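Local coordinates for protein eukaryotic translation initiation factor 2A (Schizosaccharomyces pombe, PDB 3WJ9) that probably directs initiator methionyl-tRNA to 40S ribosomal subunits in a codon-dependent manner, in the early steps of protein synthesis from a small number of specific mRNAs, at residues P291-I296 with V304-P309; S321-L326 with I336-A341; K346-V351 with W386-A391. One frame throughout, in Å; residues are numbered along the deposited sequence.

Contact 1: P291-I296 with V304-P309; sequences PAKTAI and VSIIPP
Thr294 and Ile307 are joined by two backbone hydrogen bonds, from Thr294 N to Ile307 O (2.9 Å) and from Ile307 N back to Thr294 O. At the next hydrogen-bonded pair, Ile296 N bonds to Ser305 O at 2.8 Å. Val304 N and, weakly, Ser305 N both turn to Ile296 O, so two residues of one strand stand opposite one of the other: a classic beta bulge. Between the bonded pairs, Ala295 CA-H points at Ser305 O and Ile306 CA-H at Thr294 O.

The apolar contacts divide between the two faces. On one face Thr294 CB meets Ile307 CB at 3.7 Å and Ile296 CB meets Ser305 CB; Leu326 covers Thr294 and Ile307, and Met345 covers Ile296, Ser305 and Ile307. On the other face Ile306 CD1 lies 3.7 Å from Ala295 CB. Lys293 runs side by side with the Pro309 ring, its CG anti to the backbone N (chi1 -168°), which sets Lys293 CG 4.0 Å from Pro309 CD. Further out, Lys293 CD passes across Ile306, 3.6 Å from Ile306 CG2. An alanine in place of Lys293 would probably leave Ile306 CG2 and Pro309 CD without their aliphatic neighbour and open a gap between them. At the start of the segment, Pro291 CG packs on Pro309 CB at 3.6 Å, the two rings crossing obliquely.

Antiparallel strands 292-297 and 303-310 form a beta hairpin, the third and fourth strands of a four-stranded propeller blade, with 303-310 as its outermost strand.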
loop_
_atom_site.group_PDB
_atom_site.type_symbol
_atom_site.label_atom_id
_atom_site.label_comp_id
_atom_site.label_asym_id
_atom_site.label_seq_id
_atom_site.Cartn_x
_atom_site.Cartn_y
_atom_site.Cartn_z
ATOM N N PRO A 291 7.195 -11.287 -23.710
ATOM C CA PRO A 291 7.905 -10.377 -22.804
ATOM C C PRO A 291 7.253 -9.001 -22.759
ATOM O O PRO A 291 7.037 -8.378 -23.795
ATOM C CB PRO A 291 9.310 -10.313 -23.405
ATOM C CG PRO A 291 9.107 -10.583 -24.851
ATOM C CD PRO A 291 7.990 -11.588 -24.914
ATOM N N ALA A 292 6.919 -8.550 -21.556
ATOM C CA ALA A 292 6.134 -7.338 -21.394
ATOM C C ALA A 292 6.948 -6.091 -21.703
ATOM O O ALA A 292 8.066 -5.922 -21.217
ATOM C CB ALA A 292 5.567 -7.260 -19.985
ATOM N N LYS A 293 6.378 -5.220 -22.526
ATOM C CA LYS A 293 6.988 -3.930 -22.804
ATOM C C LYS A 293 6.637 -2.975 -21.665
ATOM O O LYS A 293 5.733 -3.253 -20.878
ATOM C CB LYS A 293 6.514 -3.382 -24.155
ATOM C CG LYS A 293 7.325 -2.196 -24.646
ATOM C CD LYS A 293 6.694 -1.494 -25.831
ATOM C CE LYS A 293 6.822 -2.295 -27.108
ATOM N NZ LYS A 293 6.366 -1.479 -28.268
ATOM N N THR A 294 7.354 -1.861 -21.568
ATOM C CA THR A 294 7.111 -0.885 -20.512
ATOM C C THR A 294 7.178 0.540 -21.061
ATOM O O THR A 294 8.058 0.862 -21.856
ATOM C CB THR A 294 8.127 -1.044 -19.362
ATOM O OG1 THR A 294 8.071 -2.383 -18.856
ATOM C CG2 THR A 294 7.830 -0.064 -18.234
ATOM N N ALA A 295 6.243 1.387 -20.637
ATOM C CA ALA A 295 6.205 2.774 -21.094
ATOM C C ALA A 295 6.110 3.765 -19.935
ATOM O O ALA A 295 5.299 3.595 -19.031
ATOM C CB ALA A 295 5.041 2.978 -22.053
ATOM N N ILE A 296 6.937 4.805 -19.977
ATOM C CA ILE A 296 6.900 5.854 -18.961
ATOM C C ILE A 296 6.189 7.087 -19.515
ATOM O O ILE A 296 6.434 7.492 -20.651
ATOM C CB ILE A 296 8.319 6.240 -18.488
ATOM C CG1 ILE A 296 9.030 5.028 -17.882
ATOM C CG2 ILE A 296 8.262 7.369 -17.464
ATOM C CD1 ILE A 296 8.324 4.441 -16.679
ATOM N N VAL A 304 7.405 9.033 -22.381
ATOM C CA VAL A 304 8.711 9.627 -22.140
ATOM C C VAL A 304 9.775 8.588 -22.472
ATOM O O VAL A 304 10.846 8.907 -22.990
ATOM C CB VAL A 304 8.860 10.101 -20.675
ATOM C CG1 VAL A 304 10.307 10.447 -20.354
ATOM C CG2 VAL A 304 7.949 11.288 -20.402
ATOM N N SER A 305 9.442 7.332 -22.194
ATOM C CA SER A 305 10.365 6.218 -22.361
ATOM C C SER A 305 9.632 4.944 -22.768
ATOM O O SER A 305 8.527 4.680 -22.297
ATOM C CB SER A 305 11.140 5.979 -21.065
ATOM O OG SER A 305 11.847 4.753 -21.109
ATOM N N ILE A 306 10.247 4.157 -23.643
ATOM C CA ILE A 306 9.684 2.872 -24.037
ATOM C C ILE A 306 10.704 1.765 -23.786
ATOM O O ILE A 306 11.608 1.549 -24.590
ATOM C CB ILE A 306 9.257 2.862 -25.520
ATOM C CG1 ILE A 306 8.247 3.979 -25.801
ATOM C CG2 ILE A 306 8.661 1.514 -25.900
ATOM C CD1 ILE A 306 6.941 3.829 -25.053
ATOM N N ILE A 307 10.565 1.078 -22.656
ATOM C CA ILE A 307 11.451 -0.033 -22.328
ATOM C C ILE A 307 11.027 -1.279 -23.099
ATOM O O ILE A 307 9.911 -1.766 -22.923
ATOM C CB ILE A 307 11.458 -0.337 -20.814
ATOM C CG1 ILE A 307 12.029 0.849 -20.033
ATOM C CG2 ILE A 307 12.269 -1.592 -20.529
ATOM C CD1 ILE A 307 12.023 0.658 -18.527
ATOM N N PRO A 308 11.939 -1.830 -23.894
ATOM C CA PRO A 308 11.640 -2.937 -24.816
ATOM C C PRO A 308 11.221 -4.243 -24.139
ATOM O O PRO A 308 11.659 -4.530 -23.027
ATOM C CB PRO A 308 12.966 -3.140 -25.553
ATOM C CG PRO A 308 13.645 -1.815 -25.479
ATOM C CD PRO A 308 13.261 -1.234 -24.150
ATOM N N PRO A 309 10.364 -5.011 -24.809
ATOM C CA PRO A 309 9.810 -6.247 -24.248
ATOM C C PRO A 309 10.849 -7.067 -23.479
ATOM O O PRO A 309 11.906 -7.398 -24.017
ATOM C CB PRO A 309 9.326 -6.998 -25.488
ATOM C CG PRO A 309 8.940 -5.915 -26.429
ATOM C CD PRO A 309 9.941 -4.809 -26.208
#

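Contact 2: S321-L326 with I336-A341; sequences SRYILL and IDIFDA
Arg322 crosses to Asp340 with its side chain extended. From CB the chain departs with CG anti to the backbone N (chi1 -178°), which brings CG to 3.7 Å from Asp340 OD1; the same CG also sits above one face of the Tyr323 ring, towards its rim. CD follows at 4.0 Å from Asp340 OD2. NE then makes the salt bridge, 3.0 Å from Asp340 OD2, and NH2 lies 3.3 Å from the same oxygen. Guanidinium and carboxylate are turned 71° apart, so the pair is not the flat, two-pronged kind. Tyr323 CE1 lies over one face of the guanidinium, 3.4 Å above its plane and offset toward the rim. Asp340 OD1 is weakly bonded to Ala342 N and Asn343 N in the following turn.

Strands 323-327 and 335-340 are the second and third of a four-stranded blade of the beta-propeller, an antiparallel hairpin in the third WD repeat. Ile324 and Phe339 exchange two backbone bonds, as do Leu326 and Asp337, and Ala341 N bonds to Arg322 O at 3.1 Å. On the face with Tyr323, Ile338 CG2 packs on Tyr323 CB, and Leu325 CG meets Ile336 CG2 at 3.9 Å. Phe361 and Cys359 of the next blade lie against this face. On the opposite face Leu326 CB sits at the edge of the Phe339 ring, 4.0 Å from CE1.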
loop_
_atom_site.group_PDB
_atom_site.type_symbol
_atom_site.label_atom_id
_atom_site.label_comp_id
_atom_site.label_asym_id
_atom_site.label_seq_id
_atom_site.Cartn_x
_atom_site.Cartn_y
_atom_site.Cartn_z
ATOM N N SER A 321 12.425 9.711 -7.038
ATOM C CA SER A 321 11.914 9.856 -8.400
ATOM C C SER A 321 13.011 9.901 -9.462
ATOM O O SER A 321 12.786 10.395 -10.566
ATOM C CB SER A 321 11.046 11.113 -8.517
ATOM O OG SER A 321 9.829 10.961 -7.811
ATOM N N ARG A 322 14.191 9.385 -9.134
ATOM C CA ARG A 322 15.290 9.366 -10.091
ATOM C C ARG A 322 15.415 8.005 -10.770
ATOM O O ARG A 322 15.630 7.924 -11.978
ATOM C CB ARG A 322 16.613 9.727 -9.413
ATOM C CG ARG A 322 17.788 9.778 -10.380
ATOM C CD ARG A 322 19.127 9.808 -9.663
ATOM N NE ARG A 322 20.243 9.793 -10.606
ATOM C CZ ARG A 322 21.514 9.629 -10.258
ATOM N NH1 ARG A 322 21.840 9.460 -8.985
ATOM N NH2 ARG A 322 22.462 9.629 -11.186
ATOM N N TYR A 323 15.279 6.942 -9.985
ATOM C CA TYR A 323 15.488 5.589 -10.488
ATOM C C TYR A 323 14.181 4.862 -10.773
ATOM O O TYR A 323 13.175 5.078 -10.098
ATOM C CB TYR A 323 16.320 4.778 -9.494
ATOM C CG TYR A 323 17.603 5.459 -9.080
ATOM C CD1 TYR A 323 18.628 5.657 -9.993
ATOM C CD2 TYR A 323 17.790 5.898 -7.777
ATOM C CE1 TYR A 323 19.801 6.280 -9.624
ATOM C CE2 TYR A 323 18.965 6.521 -7.396
ATOM C CZ TYR A 323 19.967 6.708 -8.325
ATOM O OH TYR A 323 21.138 7.328 -7.956
ATOM N N ILE A 324 14.205 3.996 -11.781
ATOM C CA ILE A 324 13.045 3.188 -12.135
ATOM C C ILE A 324 13.412 1.705 -12.144
ATOM O O ILE A 324 14.346 1.294 -12.832
ATOM C CB ILE A 324 12.471 3.595 -13.509
ATOM C CG1 ILE A 324 12.182 5.099 -13.542
ATOM C CG2 ILE A 324 11.213 2.806 -13.816
ATOM C CD1 ILE A 324 11.626 5.592 -14.863
ATOM N N LEU A 325 12.677 0.910 -11.370
ATOM C CA LEU A 325 12.963 -0.514 -11.233
ATOM C C LEU A 325 12.042 -1.348 -12.117
ATOM O O LEU A 325 10.865 -1.025 -12.280
ATOM C CB LEU A 325 12.833 -0.939 -9.765
ATOM C CG LEU A 325 13.227 -2.358 -9.341
ATOM C CD1 LEU A 325 13.778 -2.335 -7.929
ATOM C CD2 LEU A 325 12.043 -3.310 -9.417
ATOM N N LEU A 326 12.580 -2.420 -12.688
ATOM C CA LEU A 326 11.784 -3.314 -13.521
ATOM C C LEU A 326 12.154 -4.763 -13.227
ATOM O O LEU A 326 13.274 -5.195 -13.497
ATOM C CB LEU A 326 11.986 -2.990 -15.002
ATOM C CG LEU A 326 11.013 -3.667 -15.968
ATOM C CD1 LEU A 326 9.577 -3.320 -15.617
ATOM C CD2 LEU A 326 11.319 -3.289 -17.407
ATOM N N ILE A 336 16.258 -8.326 -11.962
ATOM C CA ILE A 336 15.902 -6.946 -11.642
ATOM C C ILE A 336 16.753 -5.965 -12.448
ATOM O O ILE A 336 17.978 -6.096 -12.503
ATOM C CB ILE A 336 16.076 -6.640 -10.134
ATOM C CG1 ILE A 336 15.111 -7.474 -9.288
ATOM C CG2 ILE A 336 15.864 -5.158 -9.857
ATOM C CD1 ILE A 336 15.191 -7.182 -7.806
ATOM N N ASP A 337 16.100 -4.990 -13.074
ATOM C CA ASP A 337 16.796 -3.932 -13.798
ATOM C C ASP A 337 16.469 -2.574 -13.185
ATOM O O ASP A 337 15.356 -2.356 -12.709
ATOM C CB ASP A 337 16.417 -3.950 -15.281
ATOM C CG ASP A 337 16.894 -5.199 -15.991
ATOM O OD1 ASP A 337 17.800 -5.872 -15.460
ATOM O OD2 ASP A 337 16.367 -5.506 -17.082
ATOM N N ILE A 338 17.439 -1.664 -13.192
ATOM C CA ILE A 338 17.219 -0.317 -12.668
ATOM C C ILE A 338 17.604 0.746 -13.695
ATOM O O ILE A 338 18.747 0.807 -14.149
ATOM C CB ILE A 338 18.003 -0.078 -11.361
ATOM C CG1 ILE A 338 17.484 -1.003 -10.257
ATOM C CG2 ILE A 338 17.882 1.372 -10.925
ATOM C CD1 ILE A 338 18.150 -0.790 -8.918
ATOM N N PHE A 339 16.632 1.581 -14.052
ATOM C CA PHE A 339 16.819 2.606 -15.073
ATOM C C PHE A 339 16.814 4.005 -14.461
ATOM O O PHE A 339 16.335 4.201 -13.344
ATOM C CB PHE A 339 15.735 2.487 -16.146
ATOM C CG PHE A 339 15.702 1.145 -16.826
ATOM C CD1 PHE A 339 14.999 0.084 -16.276
ATOM C CD2 PHE A 339 16.383 0.944 -18.014
ATOM C CE1 PHE A 339 14.974 -1.148 -16.901
ATOM C CE2 PHE A 339 16.362 -0.284 -18.642
ATOM C CZ PHE A 339 15.657 -1.331 -18.087
ATOM N N ASP A 340 17.348 4.973 -15.199
ATOM C CA ASP A 340 17.532 6.327 -14.684
ATOM C C ASP A 340 16.845 7.360 -15.573
ATOM O O ASP A 340 17.289 7.618 -16.688
ATOM C CB ASP A 340 19.028 6.642 -14.565
ATOM C CG ASP A 340 19.311 7.892 -13.747
ATOM O OD1 ASP A 340 18.562 8.884 -13.863
ATOM O OD2 ASP A 340 20.299 7.884 -12.984
ATOM N N ALA A 341 15.772 7.957 -15.060
ATOM C CA ALA A 341 15.035 8.986 -15.786
ATOM C C ALA A 341 15.914 10.194 -16.099
ATOM O O ALA A 341 15.766 10.830 -17.143
ATOM C CB ALA A 341 13.815 9.419 -14.990
#

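Contact 3: K346-V351 with W386-A391; sequences KKITTV and WHITGA
Thr349 OG1 sits between two backbone carbonyls, 2.7 Å from Thr389 O and 2.8 Å from Ile388 O. The hydroxyl has a single proton for two acceptors, both well within hydrogen-bonding distance. Its rotation (chi1 -62°) sets OG1 anti to the carbonyl carbon and beside the backbone N, which aims it into the turn formed by residues 387-391. That turn is closed by a backbone bond from His387 N to Ala391 O.

Next to the hydroxyl, the methyl group Thr349 CG2 lies 3.9 Å from Gly390 CA. Gly390 holds a phi of 135°, where a side chain would run against the preceding carbonyl and also approach Thr349 CG2. On one flank, Ile348 CD1 comes to 3.5 Å from Ile388 O and touches Ile388 CG1 more loosely; Ile388 also rests on Ile338.

On the other flank, Val351 and Trp386 reach toward each other, tip to tip. Val351 CG2 stands over one face of the indole in a CH-pi contact, 4.0 Å from the centroid of the six-membered ring and 12° off its normal. Val351 CB reaches Trp386 CZ3 at 3.5 Å, and Val351 CG1 lies 3.7 Å from Trp386 CE3. On its five-membered ring, Trp386 NE1 is hydrogen-bonded to Thr370 OG1, and Lys384 makes a cation-pi contact with the indole.

The contact joins the outermost strand of one propeller blade, 346-352, to the end of the third strand of the next, 382-387, and the turn that leads to its fourth. A lone threonine hydroxyl and apolar side chains carry it, and the two segments form no beta bridge, so adjacent blades are held here by side chains against backbone and ring while their sheets stay separate.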
loop_
_atom_site.group_PDB
_atom_site.type_symbol
_atom_site.label_atom_id
_atom_site.label_comp_id
_atom_site.label_asym_id
_atom_site.label_seq_id
_atom_site.Cartn_x
_atom_site.Cartn_y
_atom_site.Cartn_z
ATOM N N LYS A 346 19.022 5.339 -19.002
ATOM C CA LYS A 346 20.115 4.368 -19.004
ATOM C C LYS A 346 19.848 3.306 -17.959
ATOM O O LYS A 346 19.242 3.583 -16.923
ATOM C CB LYS A 346 21.481 4.996 -18.704
ATOM C CG LYS A 346 21.925 6.175 -19.539
ATOM C CD LYS A 346 21.658 6.044 -21.023
ATOM C CE LYS A 346 22.302 7.218 -21.756
ATOM N NZ LYS A 346 21.910 7.297 -23.185
ATOM N N LYS A 347 20.310 2.094 -18.230
ATOM C CA LYS A 347 20.359 1.076 -17.201
ATOM C C LYS A 347 21.739 1.110 -16.561
ATOM O O LYS A 347 22.756 1.151 -17.256
ATOM C CB LYS A 347 20.054 -0.304 -17.775
ATOM C CG LYS A 347 19.522 -1.277 -16.743
ATOM C CD LYS A 347 18.900 -2.500 -17.391
ATOM C CE LYS A 347 19.880 -3.194 -18.317
ATOM N NZ LYS A 347 21.087 -3.665 -17.580
ATOM N N ILE A 348 21.766 1.112 -15.234
ATOM C CA ILE A 348 23.016 1.181 -14.490
ATOM C C ILE A 348 23.274 -0.123 -13.756
ATOM O O ILE A 348 24.383 -0.378 -13.286
ATOM C CB ILE A 348 23.004 2.331 -13.466
ATOM C CG1 ILE A 348 22.017 2.025 -12.337
ATOM C CG2 ILE A 348 22.654 3.646 -14.144
ATOM C CD1 ILE A 348 22.051 3.022 -11.201
ATOM N N THR A 349 22.239 -0.949 -13.657
ATOM C CA THR A 349 22.308 -2.145 -12.834
ATOM C C THR A 349 21.351 -3.237 -13.302
ATOM O O THR A 349 20.185 -2.976 -13.597
ATOM C CB THR A 349 22.002 -1.807 -11.357
ATOM O OG1 THR A 349 22.981 -0.888 -10.860
ATOM C CG2 THR A 349 22.021 -3.060 -10.499
ATOM N N THR A 350 21.870 -4.457 -13.385
ATOM C CA THR A 350 21.046 -5.642 -13.561
ATOM C C THR A 350 21.434 -6.669 -12.506
ATOM O O THR A 350 22.578 -7.119 -12.461
ATOM C CB THR A 350 21.201 -6.263 -14.963
ATOM O OG1 THR A 350 20.663 -5.375 -15.949
ATOM C CG2 THR A 350 20.466 -7.596 -15.038
ATOM N N VAL A 351 20.486 -7.016 -11.642
ATOM C CA VAL A 351 20.694 -8.081 -10.669
ATOM C C VAL A 351 19.585 -9.108 -10.804
ATOM O O VAL A 351 18.525 -8.818 -11.356
ATOM C CB VAL A 351 20.726 -7.559 -9.214
ATOM C CG1 VAL A 351 21.652 -6.363 -9.092
ATOM C CG2 VAL A 351 19.327 -7.202 -8.735
ATOM N N TRP A 386 20.798 -4.578 -1.343
ATOM C CA TRP A 386 21.699 -4.269 -2.451
ATOM C C TRP A 386 22.010 -2.784 -2.518
ATOM O O TRP A 386 21.187 -1.960 -2.125
ATOM C CB TRP A 386 21.095 -4.691 -3.796
ATOM C CG TRP A 386 20.416 -6.026 -3.831
ATOM C CD1 TRP A 386 19.280 -6.390 -3.167
ATOM C CD2 TRP A 386 20.801 -7.160 -4.616
ATOM N NE1 TRP A 386 18.952 -7.688 -3.468
ATOM C CE2 TRP A 386 19.869 -8.184 -4.359
ATOM C CE3 TRP A 386 21.852 -7.415 -5.503
ATOM C CZ2 TRP A 386 19.951 -9.437 -4.958
ATOM C CZ3 TRP A 386 21.935 -8.662 -6.092
ATOM C CH2 TRP A 386 20.990 -9.657 -5.818
ATOM N N HIS A 387 23.184 -2.436 -3.033
ATOM C CA HIS A 387 23.439 -1.051 -3.407
ATOM C C HIS A 387 22.662 -0.730 -4.673
ATOM O O HIS A 387 22.132 -1.627 -5.324
ATOM C CB HIS A 387 24.928 -0.794 -3.622
ATOM C CG HIS A 387 25.742 -0.883 -2.371
ATOM N ND1 HIS A 387 26.187 -2.081 -1.855
ATOM C CD2 HIS A 387 26.178 0.077 -1.521
ATOM C CE1 HIS A 387 26.871 -1.854 -0.748
ATOM N NE2 HIS A 387 26.879 -0.553 -0.523
ATOM N N ILE A 388 22.597 0.548 -5.030
ATOM C CA ILE A 388 21.923 0.946 -6.260
ATOM C C ILE A 388 22.825 0.646 -7.454
ATOM O O ILE A 388 22.395 0.700 -8.608
ATOM C CB ILE A 388 21.541 2.442 -6.246
ATOM C CG1 ILE A 388 20.340 2.696 -7.160
ATOM C CG2 ILE A 388 22.734 3.313 -6.620
ATOM C CD1 ILE A 388 19.090 1.977 -6.719
ATOM N N THR A 389 24.079 0.317 -7.158
ATOM C CA THR A 389 25.061 -0.004 -8.183
ATOM C C THR A 389 25.013 -1.484 -8.552
ATOM O O THR A 389 25.225 -1.851 -9.704
ATOM C CB THR A 389 26.489 0.353 -7.727
ATOM O OG1 THR A 389 26.912 -0.562 -6.708
ATOM C CG2 THR A 389 26.533 1.773 -7.180
ATOM N N GLY A 390 24.735 -2.333 -7.567
ATOM C CA GLY A 390 24.684 -3.767 -7.785
ATOM C C GLY A 390 25.410 -4.538 -6.699
ATOM O O GLY A 390 25.172 -5.732 -6.505
ATOM N N ALA A 391 26.298 -3.849 -5.990
ATOM C CA ALA A 391 27.050 -4.457 -4.902
ATOM C C ALA A 391 26.147 -4.799 -3.726
ATOM O O ALA A 391 25.473 -3.927 -3.182
ATOM C CB ALA A 391 28.170 -3.529 -4.455
#

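Going from the N terminus, contact 1 closes the hairpin between strands 292-297 and 303-310 before the chain passes to the next blade, where contact 2 closes the hairpin between 323-327 and 335-340. Contact 3 closes a longer loop holding strands 358-361 and 367-372 and most of 382-387. The three follow in series; none encloses or crosses another. Contacts 1 and 2 pack against each other from neighbouring blades, as where Ile296 meets Ile324 and Ile307 meets Phe339. Strand 346-352 of contact 3 is the sheet neighbour of strand 335-340 of contact 2, while 386-391 belongs to the next blade. Contacts 1 and 3 stay about 7 Å apart at their nearest atoms. Three successive propeller blades are thus linked.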